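Local coordinates for protein Na-K-Cl cotransporter (Methanosarcina acetivorans, PDB 3G40) that forms the cytoplasmic C-terminal domain of a transporter that probably carries chloride together with cations across the membrane, at residues A[177-181]-A[249-254]; A[135-140]-A[276-281]; A[52-56]-A[83-87]; A[21-26]-A[108-114]. All coordinates share one frame. Residues are numbered along the deposited sequence.

Overall arrangement
The four contacts form a path across one twisted ten-stranded sheet flanked by helices. Contact 3 joins strand 81-86 to 49-54; contact 4, centred about 13 Å away, joins strands 22-27 and 112-116, and Leu53 N lies 2.9 Å from Val25 O. Contact 2 is centred about 11 Å from contact 4, with Gly140 O 2.8 Å from Leu113 N, and lies where the two halves of the domain meet, at the sheet's antiparallel pair. Contact 1, centred about 11 Å from contact 2 and about 16 Å from contact 4, touches contact 2 through the latter's Asp277, whose OD1 is 2.8 Å from Leu180 N. Contacts 1 and 3 are remote, their nearest atoms about 17 Å apart.

Contact 1: residues A[177-181]-A[249-254]; sequences NMDLA and IFSLDP
Two hydrogen bonds tie the turn before helix 179-192 to the end of strand 247-251. Ser251 OG donates to Asn177 O at 2.7 Å, and Asn177 ND2 donates to Leu252 O at 2.8 Å with an N-H...O angle of 149°. Asn177 takes chi1 t, which carries its amide along the outgoing chain; Ser251, chi1 m, is short enough to bring its hydroxyl to the Asn177 carbonyl. An asparagine suits the place because its OD1 accepts from Asp277 N while its amide nitrogen donates here. The CA atoms come closest at Met178 and Ser251, 5.8 Å apart. Met178 (phi/psi -153/5) is the N-cap residue but has no polar side chain; Asp277 provides the carboxylate instead, accepting from Asp179 N and Leu180 N. Within the first turn, the small Ala181 faces the strand, its CB 3.9 Å from Ile249 CG2 and 4.1 Å from Ser251 OG. A helix N-terminus packed at the C-terminal end of a strand is common in alpha/beta folds. Strand 247-251 runs between strands 157-161 and 271-276. Ala181 and Ile249 both reach Leu160 of strand 157-161, Phe250 points away from the helix and stacks on Trp161, and Leu180 packs on Leu142 of strand 140-145.

Contact 2: residues A[135-140]-A[276-281]; sequences SMYRMG and LDSGEE
Residues 135-140 carry the chain from helix 124-136 into strand 140-145 through a Schellman motif: Arg138 N bonds Ser135 O at 3.0 Å, Met139 N bonds the carbonyl just before Ser135, and Arg138 adopts positive phi (53/40). Residues 276-281 are an irregular turn in which Gly279 (102/-10) takes backbone angles where a CB would jam against the preceding carbonyl. The segments come closest at Gly140 and Ser278, CA atoms 4.2 Å apart. Gly140 CA lies 3.3 Å from Leu276 O, and a CB would be equally near that oxygen. Ser278, chi1 p, forms an ST turn, its OG accepting Glu280 N at 3.0 Å, and its CB packs 3.6 Å from Met139 C. Glu281 folds back so that OE1 receives Ser278 N at 2.7 Å and OE2 receives Gly279 N at 3.0 Å. At the surface, Arg138 NE makes a salt bridge with Glu280, 3.1 Å to OE1 and, more weakly in angle, 2.9 Å to OE2. One water, 2.7 Å from each of Ser135 OG, Met139 O and Asp277 O, bridges the segments. The arrangement is a helix C-terminus meeting a strand-to-helix turn, placed where antiparallel strands 140-145 and 271-276 join the halves of this alpha/beta domain.

Contact 3: residues A[52-56]-A[83-87]; sequences LLGLA and SWTII
Ser83, extended at the start of the pairing, gives its O to Leu52 N at 2.9 Å; strands 83-86 and 52-54 run parallel, their axes 4.7 Å apart at 12°. Trp84 pairs with Leu52 (CA-CA 4.4 Å): its CA makes a CA-H...O contact of 3.2 Å to Leu52 O, and Trp84 CB touches Leu52 CB at 4.0 Å before the ring swings away, chi1 p, onto Pro69 and Ser72 of helix 64-77. Thr85, opposite Leu53, donates its N to Leu52 O at 2.9 Å and accepts Gly54 N at its O at 2.8 Å. A beta-branched residue suits an extended strand, and Thr85 CG2 meets Leu53 CD1 at 3.5 Å on the other face. Ile86 returns to the Trp84 face, against Leu64 and Leu65, beside Gly54; a CB at Gly54 would crowd Ile86 CG1 and Thr85 O. Ile87 has positive phi (47); its N bonds Gly54 O at 2.4 Å, shorter than a normal hydrogen bond and at the edge of the traced chain, so the length deserves little weight. The two strands are successive members of a beta-alpha-beta crossover, with helix 64-77 as the connection and strand 81-86 outermost within this chain, consistent with a Rossmann-like order.

Contact 4: residues A[21-26]-A[108-114]; sequences ANLLVP and FRPSILF
Strands 22-26 and 112-114 run parallel, crossing at -35° and closing to 4.5 Å between axes, with Leu23 level with Ile112 (CA-CA 4.7 Å) and Leu24 with Leu113 (4.8 Å). On one face Leu23, chi1 m and chi2 t, sends CD2 to within 3.7 Å of Ile112 CB and CD1 to 4.3 Å from Phe114 CD1; Leu40 of helix 30-44 meets Leu23 and Phe114. On the other face Leu113 (t, p) drops CD1 into the hollow between Leu24 CD2 (4.2 Å) and Pro26 CD (4.0 Å). Val25 CG2 nestles 4.0 Å from Phe114 CB. The backbone ladder is Ile112 N to Asn22 O (2.7 Å), Leu24 N to Ile112 O (2.7 Å) and Phe114 N to Leu24 O (2.9 Å). Asn22 fills the bend of residues 108-110: ND2 donates to Pro110 O at 3.1 Å while OD1 bonds Ser49. Pro26 has no N-H for the next bond, to Phe114 O; its CD lies 3.2 Å from that oxygen. One water bridges Asn22 N (2.9 Å) and Pro110 O (2.7 Å), another Pro26 O (3.0 Å) and Phe114 O (2.7 Å). Apolar side chains thus pack toward helices 30-44 and 94-103, the ladder satisfies the backbone between them, and the bridging waters lie at its ends.

Contact 1: residues A[177-181]-A[249-254]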
loop_
_atom_site.group_PDB
_atom_site.type_symbol
_atom_site.label_atom_id
_atom_site.label_comp_id
_atom_site.label_asym_id
_atom_site.label_seq_id
_atom_site.Cartn_x
_atom_site.Cartn_y
_atom_site.Cartn_z
ATOM N N ASN A 177 -10.516 -22.852 -16.673
ATOM C CA ASN A 177 -10.547 -21.499 -16.117
ATOM C C ASN A 177 -9.441 -21.217 -15.101
ATOM O O ASN A 177 -9.717 -20.995 -13.918
ATOM C CB ASN A 177 -11.922 -21.208 -15.505
ATOM C CG ASN A 177 -12.073 -19.760 -15.078
ATOM O OD1 ASN A 177 -11.461 -18.862 -15.658
ATOM N ND2 ASN A 177 -12.892 -19.526 -14.061
ATOM N N MET A 178 -8.188 -21.218 -15.555
ATOM C CA MET A 178 -7.074 -20.906 -14.665
ATOM C C MET A 178 -5.870 -20.310 -15.393
ATOM O O MET A 178 -4.819 -20.086 -14.784
ATOM C CB MET A 178 -6.632 -22.159 -13.866
ATOM C CG MET A 178 -5.892 -23.195 -14.704
ATOM S SD MET A 178 -5.024 -24.442 -13.697
ATOM C CE MET A 178 -6.398 -25.141 -12.787
ATOM N N ASP A 179 -6.011 -20.049 -16.690
ATOM C CA ASP A 179 -4.885 -19.513 -17.450
ATOM C C ASP A 179 -4.465 -18.123 -16.972
ATOM O O ASP A 179 -3.268 -17.860 -16.782
ATOM C CB ASP A 179 -5.202 -19.475 -18.941
ATOM C CG ASP A 179 -5.336 -20.852 -19.537
ATOM O OD1 ASP A 179 -4.369 -21.326 -20.155
ATOM O OD2 ASP A 179 -6.411 -21.454 -19.381
ATOM N N LEU A 180 -5.444 -17.238 -16.788
ATOM C CA LEU A 180 -5.172 -15.866 -16.350
ATOM C C LEU A 180 -4.590 -15.899 -14.931
ATOM O O LEU A 180 -3.637 -15.184 -14.622
ATOM C CB LEU A 180 -6.462 -15.028 -16.375
ATOM C CG LEU A 180 -6.448 -13.551 -16.773
ATOM C CD1 LEU A 180 -7.602 -12.801 -16.092
ATOM C CD2 LEU A 180 -5.111 -12.870 -16.507
ATOM N N ALA A 181 -5.161 -16.743 -14.070
ATOM C CA ALA A 181 -4.648 -16.904 -12.705
ATOM C C ALA A 181 -3.158 -17.257 -12.699
ATOM O O ALA A 181 -2.364 -16.630 -11.996
ATOM C CB ALA A 181 -5.458 -17.973 -11.941
ATOM N N ILE A 249 -4.150 -15.744 -5.100
ATOM C CA ILE A 249 -4.775 -15.717 -6.425
ATOM C C ILE A 249 -5.702 -16.914 -6.572
ATOM O O ILE A 249 -5.285 -18.064 -6.363
ATOM C CB ILE A 249 -3.701 -15.749 -7.541
ATOM C CG1 ILE A 249 -2.731 -14.565 -7.367
ATOM C CG2 ILE A 249 -4.357 -15.758 -8.936
ATOM C CD1 ILE A 249 -1.493 -14.661 -8.212
ATOM N N PHE A 250 -6.968 -16.642 -6.883
ATOM C CA PHE A 250 -7.963 -17.681 -7.128
ATOM C C PHE A 250 -8.478 -17.555 -8.555
ATOM O O PHE A 250 -8.312 -16.514 -9.191
ATOM C CB PHE A 250 -9.156 -17.517 -6.179
ATOM C CG PHE A 250 -8.813 -17.708 -4.725
ATOM C CD1 PHE A 250 -8.428 -16.630 -3.940
ATOM C CD2 PHE A 250 -8.896 -18.962 -4.141
ATOM C CE1 PHE A 250 -8.114 -16.806 -2.594
ATOM C CE2 PHE A 250 -8.580 -19.146 -2.789
ATOM C CZ PHE A 250 -8.186 -18.066 -2.025
ATOM N N SER A 251 -9.114 -18.605 -9.058
ATOM C CA SER A 251 -9.915 -18.462 -10.267
ATOM C C SER A 251 -11.260 -17.851 -9.886
ATOM O O SER A 251 -11.757 -18.080 -8.781
ATOM C CB SER A 251 -10.094 -19.813 -10.954
ATOM O OG SER A 251 -8.854 -20.226 -11.493
ATOM N N LEU A 252 -11.818 -17.039 -10.784
ATOM C CA LEU A 252 -13.131 -16.424 -10.605
ATOM C C LEU A 252 -14.172 -17.191 -11.424
ATOM O O LEU A 252 -14.029 -17.337 -12.644
ATOM C CB LEU A 252 -13.092 -14.941 -11.053
ATOM C CG LEU A 252 -14.382 -14.121 -11.039
ATOM C CD1 LEU A 252 -14.968 -14.079 -9.642
ATOM C CD2 LEU A 252 -14.096 -12.692 -11.542
ATOM N N ASP A 253 -15.206 -17.691 -10.754
ATOM C CA ASP A 253 -16.301 -18.401 -11.419
ATOM C C ASP A 253 -17.000 -17.432 -12.366
ATOM O O ASP A 253 -17.224 -16.280 -12.002
ATOM C CB ASP A 253 -17.284 -18.917 -10.360
ATOM C CG ASP A 253 -18.399 -19.783 -10.939
ATOM O OD1 ASP A 253 -18.744 -19.634 -12.129
ATOM O OD2 ASP A 253 -18.952 -20.608 -10.179
ATOM N N PRO A 254 -17.331 -17.890 -13.590
ATOM C CA PRO A 254 -18.063 -17.063 -14.562
ATOM C C PRO A 254 -19.347 -16.481 -13.973
ATOM O O PRO A 254 -19.855 -15.456 -14.442
ATOM C CB PRO A 254 -18.412 -18.058 -15.671
ATOM C CG PRO A 254 -17.364 -19.105 -15.586
ATOM C CD PRO A 254 -16.949 -19.200 -14.148
#

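Contact 2: residues A[135-140]-A[276-281]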
loop_
_atom_site.group_PDB
_atom_site.type_symbol
_atom_site.label_atom_id
_atom_site.label_comp_id
_atom_site.label_asym_id
_atom_site.label_seq_id
_atom_site.Cartn_x
_atom_site.Cartn_y
_atom_site.Cartn_z
ATOM N N SER A 135 -16.933 -11.557 -20.817
ATOM C CA SER A 135 -16.610 -12.738 -21.606
ATOM C C SER A 135 -17.100 -12.576 -23.043
ATOM O O SER A 135 -16.460 -13.043 -23.986
ATOM C CB SER A 135 -17.233 -13.978 -20.968
ATOM O OG SER A 135 -17.022 -13.970 -19.563
ATOM N N MET A 136 -18.232 -11.898 -23.200
ATOM C CA MET A 136 -18.813 -11.670 -24.512
ATOM C C MET A 136 -17.862 -10.901 -25.428
ATOM O O MET A 136 -17.835 -11.121 -26.640
ATOM C CB MET A 136 -20.135 -10.909 -24.375
ATOM C CG MET A 136 -21.108 -11.536 -23.386
ATOM S SD MET A 136 -22.615 -10.569 -23.180
ATOM C CE MET A 136 -23.544 -11.621 -22.063
ATOM N N TYR A 137 -17.087 -9.991 -24.847
ATOM C CA TYR A 137 -16.143 -9.199 -25.625
ATOM C C TYR A 137 -14.741 -9.807 -25.629
ATOM O O TYR A 137 -13.743 -9.089 -25.760
ATOM C CB TYR A 137 -16.113 -7.756 -25.110
ATOM C CG TYR A 137 -17.439 -7.043 -25.269
ATOM C CD1 TYR A 137 -18.385 -7.059 -24.252
ATOM C CD2 TYR A 137 -17.752 -6.368 -26.444
ATOM C CE1 TYR A 137 -19.602 -6.416 -24.398
ATOM C CE2 TYR A 137 -18.966 -5.722 -26.597
ATOM C CZ TYR A 137 -19.886 -5.749 -25.571
ATOM O OH TYR A 137 -21.095 -5.110 -25.714
ATOM N N ARG A 138 -14.673 -11.128 -25.493
ATOM C CA ARG A 138 -13.389 -11.828 -25.447
ATOM C C ARG A 138 -12.458 -11.247 -24.381
ATOM O O ARG A 138 -11.252 -11.110 -24.606
ATOM C CB ARG A 138 -12.704 -11.766 -26.814
ATOM C CG ARG A 138 -13.512 -12.366 -27.950
ATOM C CD ARG A 138 -12.944 -11.943 -29.296
ATOM N NE ARG A 138 -11.507 -12.187 -29.389
ATOM C CZ ARG A 138 -10.715 -11.649 -30.312
ATOM N NH1 ARG A 138 -11.219 -10.827 -31.224
ATOM N NH2 ARG A 138 -9.417 -11.926 -30.322
ATOM N N MET A 139 -13.012 -10.897 -23.222
ATOM C CA MET A 139 -12.200 -10.312 -22.161
ATOM C C MET A 139 -12.074 -11.177 -20.906
ATOM O O MET A 139 -13.044 -11.767 -20.436
ATOM C CB MET A 139 -12.721 -8.926 -21.770
ATOM C CG MET A 139 -12.329 -7.828 -22.731
ATOM S SD MET A 139 -12.966 -6.223 -22.210
ATOM C CE MET A 139 -11.717 -5.650 -21.065
ATOM N N GLY A 140 -10.866 -11.229 -20.363
ATOM C CA GLY A 140 -10.656 -11.800 -19.047
ATOM C C GLY A 140 -11.071 -10.781 -18.002
ATOM O O GLY A 140 -11.245 -9.594 -18.310
ATOM N N LEU A 276 -10.864 -14.559 -13.937
ATOM C CA LEU A 276 -11.722 -15.292 -14.866
ATOM C C LEU A 276 -11.116 -15.202 -16.256
ATOM O O LEU A 276 -10.829 -14.108 -16.742
ATOM C CB LEU A 276 -13.140 -14.711 -14.866
ATOM C CG LEU A 276 -14.127 -15.175 -15.939
ATOM C CD1 LEU A 276 -14.460 -16.657 -15.811
ATOM C CD2 LEU A 276 -15.394 -14.336 -15.854
ATOM N N ASP A 277 -10.919 -16.354 -16.888
ATOM C CA ASP A 277 -10.345 -16.423 -18.230
ATOM C C ASP A 277 -11.301 -15.884 -19.294
ATOM O O ASP A 277 -12.518 -15.927 -19.128
ATOM C CB ASP A 277 -10.045 -17.872 -18.604
ATOM C CG ASP A 277 -8.849 -18.429 -17.877
ATOM O OD1 ASP A 277 -8.218 -17.700 -17.082
ATOM O OD2 ASP A 277 -8.541 -19.605 -18.120
ATOM N N SER A 278 -10.745 -15.412 -20.400
ATOM C CA SER A 278 -11.563 -15.063 -21.552
ATOM C C SER A 278 -11.920 -16.361 -22.251
ATOM O O SER A 278 -12.944 -16.464 -22.927
ATOM C CB SER A 278 -10.787 -14.174 -22.517
ATOM O OG SER A 278 -9.663 -14.865 -23.040
ATOM N N GLY A 279 -11.057 -17.354 -22.076
ATOM C CA GLY A 279 -11.213 -18.626 -22.760
ATOM C C GLY A 279 -10.257 -18.722 -23.933
ATOM O O GLY A 279 -10.084 -19.784 -24.530
ATOM N N GLU A 280 -9.629 -17.598 -24.263
ATOM C CA GLU A 280 -8.708 -17.536 -25.387
ATOM C C GLU A 280 -7.243 -17.617 -24.960
ATOM O O GLU A 280 -6.363 -17.817 -25.795
ATOM C CB GLU A 280 -8.963 -16.266 -26.206
ATOM C CG GLU A 280 -10.381 -16.197 -26.761
ATOM C CD GLU A 280 -10.632 -14.953 -27.602
ATOM O OE1 GLU A 280 -9.837 -13.990 -27.505
ATOM O OE2 GLU A 280 -11.629 -14.940 -28.359
ATOM N N GLU A 281 -6.976 -17.460 -23.666
ATOM C CA GLU A 281 -5.603 -17.565 -23.180
ATOM C C GLU A 281 -5.130 -19.019 -23.167
ATOM O O GLU A 281 -5.889 -19.936 -22.836
ATOM C CB GLU A 281 -5.449 -16.960 -21.779
ATOM C CG GLU A 281 -6.252 -15.698 -21.528
ATOM C CD GLU A 281 -7.611 -15.973 -20.908
ATOM O OE1 GLU A 281 -8.082 -15.129 -20.118
ATOM O OE2 GLU A 281 -8.209 -17.027 -21.203
HETATM O O HOH W 1 -14.354 -13.924 -19.546
#

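Contact 3: residues A[52-56]-A[83-87]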
loop_
_atom_site.group_PDB
_atom_site.type_symbol
_atom_site.label_atom_id
_atom_site.label_comp_id
_atom_site.label_asym_id
_atom_site.label_seq_id
_atom_site.Cartn_x
_atom_site.Cartn_y
_atom_site.Cartn_z
ATOM N N LEU A 52 -7.254 3.778 -18.786
ATOM C CA LEU A 52 -8.061 4.346 -17.725
ATOM C C LEU A 52 -9.389 4.822 -18.287
ATOM O O LEU A 52 -9.421 5.708 -19.122
ATOM C CB LEU A 52 -7.312 5.491 -17.071
ATOM C CG LEU A 52 -5.941 5.074 -16.555
ATOM C CD1 LEU A 52 -5.157 6.274 -16.071
ATOM C CD2 LEU A 52 -6.060 3.983 -15.428
ATOM N N LEU A 53 -10.479 4.201 -17.841
ATOM C CA LEU A 53 -11.818 4.551 -18.288
ATOM C C LEU A 53 -12.509 5.338 -17.189
ATOM O O LEU A 53 -13.058 4.761 -16.239
ATOM C CB LEU A 53 -12.618 3.293 -18.637
ATOM C CG LEU A 53 -14.086 3.476 -19.034
ATOM C CD1 LEU A 53 -14.202 4.321 -20.284
ATOM C CD2 LEU A 53 -14.750 2.125 -19.254
ATOM N N GLY A 54 -12.437 6.660 -17.305
ATOM C CA GLY A 54 -12.998 7.555 -16.316
ATOM C C GLY A 54 -14.503 7.611 -16.393
ATOM O O GLY A 54 -15.080 7.918 -17.445
ATOM N N LEU A 55 -15.146 7.335 -15.267
ATOM C CA LEU A 55 -16.597 7.389 -15.187
ATOM C C LEU A 55 -17.042 8.598 -14.375
ATOM O O LEU A 55 -16.940 8.609 -13.147
ATOM C CB LEU A 55 -17.156 6.099 -14.590
ATOM C CG LEU A 55 -16.668 4.818 -15.270
ATOM C CD1 LEU A 55 -17.247 3.604 -14.568
ATOM C CD2 LEU A 55 -17.035 4.813 -16.752
ATOM N N ALA A 56 -17.513 9.612 -15.099
ATOM C CA ALA A 56 -18.064 10.856 -14.552
ATOM C C ALA A 56 -17.193 11.511 -13.493
ATOM O O ALA A 56 -17.541 12.571 -12.977
ATOM C CB ALA A 56 -19.490 10.645 -14.028
ATOM N N SER A 83 -3.427 4.806 -21.864
ATOM C CA SER A 83 -4.301 5.791 -22.491
ATOM C C SER A 83 -5.435 6.061 -21.504
ATOM O O SER A 83 -5.567 5.371 -20.495
ATOM C CB SER A 83 -4.844 5.238 -23.810
ATOM O OG SER A 83 -5.533 4.019 -23.594
ATOM N N TRP A 84 -6.240 7.080 -21.770
ATOM C CA TRP A 84 -7.319 7.395 -20.864
ATOM C C TRP A 84 -8.467 7.971 -21.680
ATOM O O TRP A 84 -8.268 8.523 -22.764
ATOM C CB TRP A 84 -6.854 8.407 -19.798
ATOM C CG TRP A 84 -6.412 9.712 -20.380
ATOM C CD1 TRP A 84 -5.166 10.029 -20.838
ATOM C CD2 TRP A 84 -7.224 10.885 -20.577
ATOM N NE1 TRP A 84 -5.158 11.323 -21.320
ATOM C CE2 TRP A 84 -6.405 11.868 -21.169
ATOM C CE3 TRP A 84 -8.562 11.188 -20.317
ATOM C CZ2 TRP A 84 -6.881 13.152 -21.504
ATOM C CZ3 TRP A 84 -9.040 12.468 -20.661
ATOM C CH2 TRP A 84 -8.193 13.427 -21.233
ATOM N N THR A 85 -9.675 7.808 -21.173
ATOM C CA THR A 85 -10.820 8.492 -21.769
ATOM C C THR A 85 -11.750 8.801 -20.610
ATOM O O THR A 85 -11.596 8.241 -19.520
ATOM C CB THR A 85 -11.525 7.614 -22.819
ATOM O OG1 THR A 85 -12.569 8.361 -23.452
ATOM C CG2 THR A 85 -12.140 6.395 -22.171
ATOM N N ILE A 86 -12.702 9.698 -20.826
ATOM C CA ILE A 86 -13.686 9.996 -19.798
ATOM C C ILE A 86 -15.112 9.747 -20.287
ATOM O O ILE A 86 -15.536 10.268 -21.325
ATOM C CB ILE A 86 -13.531 11.420 -19.247
ATOM C CG1 ILE A 86 -12.131 11.594 -18.668
ATOM C CG2 ILE A 86 -14.589 11.698 -18.194
ATOM C CD1 ILE A 86 -12.021 12.691 -17.655
ATOM N N ILE A 87 -15.822 8.935 -19.507
ATOM C CA ILE A 87 -17.175 8.453 -19.782
ATOM C C ILE A 87 -17.386 7.938 -21.199
ATOM O O ILE A 87 -17.396 6.725 -21.414
ATOM C CB ILE A 87 -18.261 9.467 -19.369
ATOM C CG1 ILE A 87 -18.066 10.813 -20.065
ATOM C CG2 ILE A 87 -18.232 9.667 -17.871
ATOM C CD1 ILE A 87 -19.028 11.887 -19.583
#

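Contact 4: residues A[21-26]-A[108-114]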
loop_
_atom_site.group_PDB
_atom_site.type_symbol
_atom_site.label_atom_id
_atom_site.label_comp_id
_atom_site.label_asym_id
_atom_site.label_seq_id
_atom_site.Cartn_x
_atom_site.Cartn_y
_atom_site.Cartn_z
ATOM N N ALA A 21 -0.179 -8.119 -20.272
ATOM C CA ALA A 21 -1.514 -7.841 -19.789
ATOM C C ALA A 21 -1.908 -6.460 -20.298
ATOM O O ALA A 21 -1.171 -5.495 -20.085
ATOM C CB ALA A 21 -1.521 -7.853 -18.269
ATOM N N ASN A 22 -3.058 -6.379 -20.954
ATOM C CA ASN A 22 -3.643 -5.097 -21.343
ATOM C C ASN A 22 -4.935 -4.904 -20.552
ATOM O O ASN A 22 -5.917 -5.583 -20.808
ATOM C CB ASN A 22 -3.922 -5.077 -22.845
ATOM C CG ASN A 22 -2.664 -5.263 -23.667
ATOM O OD1 ASN A 22 -1.693 -4.522 -23.510
ATOM N ND2 ASN A 22 -2.672 -6.260 -24.552
ATOM N N LEU A 23 -4.910 -4.011 -19.563
ATOM C CA LEU A 23 -6.034 -3.864 -18.646
ATOM C C LEU A 23 -6.964 -2.736 -19.069
ATOM O O LEU A 23 -6.511 -1.691 -19.528
ATOM C CB LEU A 23 -5.539 -3.546 -17.231
ATOM C CG LEU A 23 -4.498 -4.509 -16.661
ATOM C CD1 LEU A 23 -4.138 -4.107 -15.225
ATOM C CD2 LEU A 23 -5.043 -5.920 -16.728
ATOM N N LEU A 24 -8.260 -2.958 -18.900
ATOM C CA LEU A 24 -9.232 -1.874 -18.928
ATOM C C LEU A 24 -9.610 -1.608 -17.476
ATOM O O LEU A 24 -10.097 -2.502 -16.777
ATOM C CB LEU A 24 -10.464 -2.284 -19.727
ATOM C CG LEU A 24 -11.572 -1.232 -19.804
ATOM C CD1 LEU A 24 -11.058 0.032 -20.496
ATOM C CD2 LEU A 24 -12.749 -1.804 -20.552
ATOM N N VAL A 25 -9.345 -0.393 -17.017
ATOM C CA VAL A 25 -9.539 -0.046 -15.618
ATOM C C VAL A 25 -10.558 1.090 -15.463
ATOM O O VAL A 25 -10.236 2.255 -15.693
ATOM C CB VAL A 25 -8.195 0.388 -14.973
ATOM C CG1 VAL A 25 -8.375 0.682 -13.485
ATOM C CG2 VAL A 25 -7.108 -0.675 -15.204
ATOM N N PRO A 26 -11.788 0.757 -15.049
ATOM C CA PRO A 26 -12.744 1.832 -14.769
ATOM C C PRO A 26 -12.302 2.621 -13.547
ATOM O O PRO A 26 -11.828 2.031 -12.569
ATOM C CB PRO A 26 -14.052 1.093 -14.470
ATOM C CG PRO A 26 -13.798 -0.364 -14.793
ATOM C CD PRO A 26 -12.325 -0.577 -14.739
ATOM N N PHE A 108 -4.004 -2.353 -28.665
ATOM C CA PHE A 108 -3.519 -3.071 -27.497
ATOM C C PHE A 108 -4.285 -4.363 -27.260
ATOM O O PHE A 108 -5.414 -4.372 -26.777
ATOM C CB PHE A 108 -3.326 -2.157 -26.286
ATOM C CG PHE A 108 -2.127 -1.270 -26.436
ATOM C CD1 PHE A 108 -2.257 0.027 -26.905
ATOM C CD2 PHE A 108 -0.851 -1.771 -26.193
ATOM C CE1 PHE A 108 -1.146 0.830 -27.088
ATOM C CE2 PHE A 108 0.267 -0.976 -26.377
ATOM C CZ PHE A 108 0.123 0.324 -26.820
ATOM N N ARG A 109 -3.604 -5.435 -27.667
ATOM C CA ARG A 109 -4.105 -6.800 -27.861
ATOM C C ARG A 109 -5.142 -7.302 -26.845
ATOM O O ARG A 109 -5.808 -6.490 -26.205
ATOM C CB ARG A 109 -2.890 -7.728 -27.967
ATOM C CG ARG A 109 -2.134 -7.555 -29.280
ATOM C CD ARG A 109 -0.640 -7.344 -29.068
ATOM N NE ARG A 109 -0.359 -6.236 -28.158
ATOM C CZ ARG A 109 0.790 -5.566 -28.127
ATOM N NH1 ARG A 109 1.767 -5.872 -28.970
ATOM N NH2 ARG A 109 0.956 -4.579 -27.260
ATOM N N PRO A 110 -5.314 -8.637 -26.717
ATOM C CA PRO A 110 -6.301 -9.098 -25.738
ATOM C C PRO A 110 -6.384 -8.178 -24.525
ATOM O O PRO A 110 -5.357 -7.742 -23.997
ATOM C CB PRO A 110 -5.760 -10.471 -25.339
ATOM C CG PRO A 110 -5.141 -10.984 -26.599
ATOM C CD PRO A 110 -4.694 -9.779 -27.415
ATOM N N SER A 111 -7.606 -7.866 -24.112
ATOM C CA SER A 111 -7.828 -6.974 -22.989
ATOM C C SER A 111 -8.306 -7.771 -21.784
ATOM O O SER A 111 -8.881 -8.836 -21.942
ATOM C CB SER A 111 -8.853 -5.904 -23.354
ATOM O OG SER A 111 -8.266 -4.925 -24.200
ATOM N N ILE A 112 -8.053 -7.232 -20.592
ATOM C CA ILE A 112 -8.532 -7.782 -19.324
ATOM C C ILE A 112 -9.212 -6.667 -18.531
ATOM O O ILE A 112 -8.641 -5.595 -18.353
ATOM C CB ILE A 112 -7.355 -8.281 -18.483
ATOM C CG1 ILE A 112 -6.602 -9.389 -19.230
ATOM C CG2 ILE A 112 -7.821 -8.749 -17.090
ATOM C CD1 ILE A 112 -5.234 -9.690 -18.646
ATOM N N LEU A 113 -10.422 -6.919 -18.049
ATOM C CA LEU A 113 -11.135 -5.947 -17.224
ATOM C C LEU A 113 -10.696 -6.038 -15.759
ATOM O O LEU A 113 -10.812 -7.096 -15.143
ATOM C CB LEU A 113 -12.643 -6.201 -17.312
ATOM C CG LEU A 113 -13.517 -5.260 -16.482
ATOM C CD1 LEU A 113 -13.333 -3.806 -16.941
ATOM C CD2 LEU A 113 -14.966 -5.671 -16.591
ATOM N N PHE A 114 -10.212 -4.927 -15.207
ATOM C CA PHE A 114 -9.765 -4.878 -13.817
ATOM C C PHE A 114 -10.794 -4.193 -12.919
ATOM O O PHE A 114 -11.050 -2.995 -13.055
ATOM C CB PHE A 114 -8.417 -4.166 -13.716
ATOM C CG PHE A 114 -7.793 -4.235 -12.347
ATOM C CD1 PHE A 114 -6.830 -5.190 -12.067
ATOM C CD2 PHE A 114 -8.169 -3.350 -11.345
ATOM C CE1 PHE A 114 -6.237 -5.267 -10.804
ATOM C CE2 PHE A 114 -7.583 -3.425 -10.071
ATOM C CZ PHE A 114 -6.613 -4.391 -9.809
HETATM O O HOH W 2 -3.929 -8.889 -22.057
HETATM O O HOH W 3 -11.578 -0.795 -11.609
#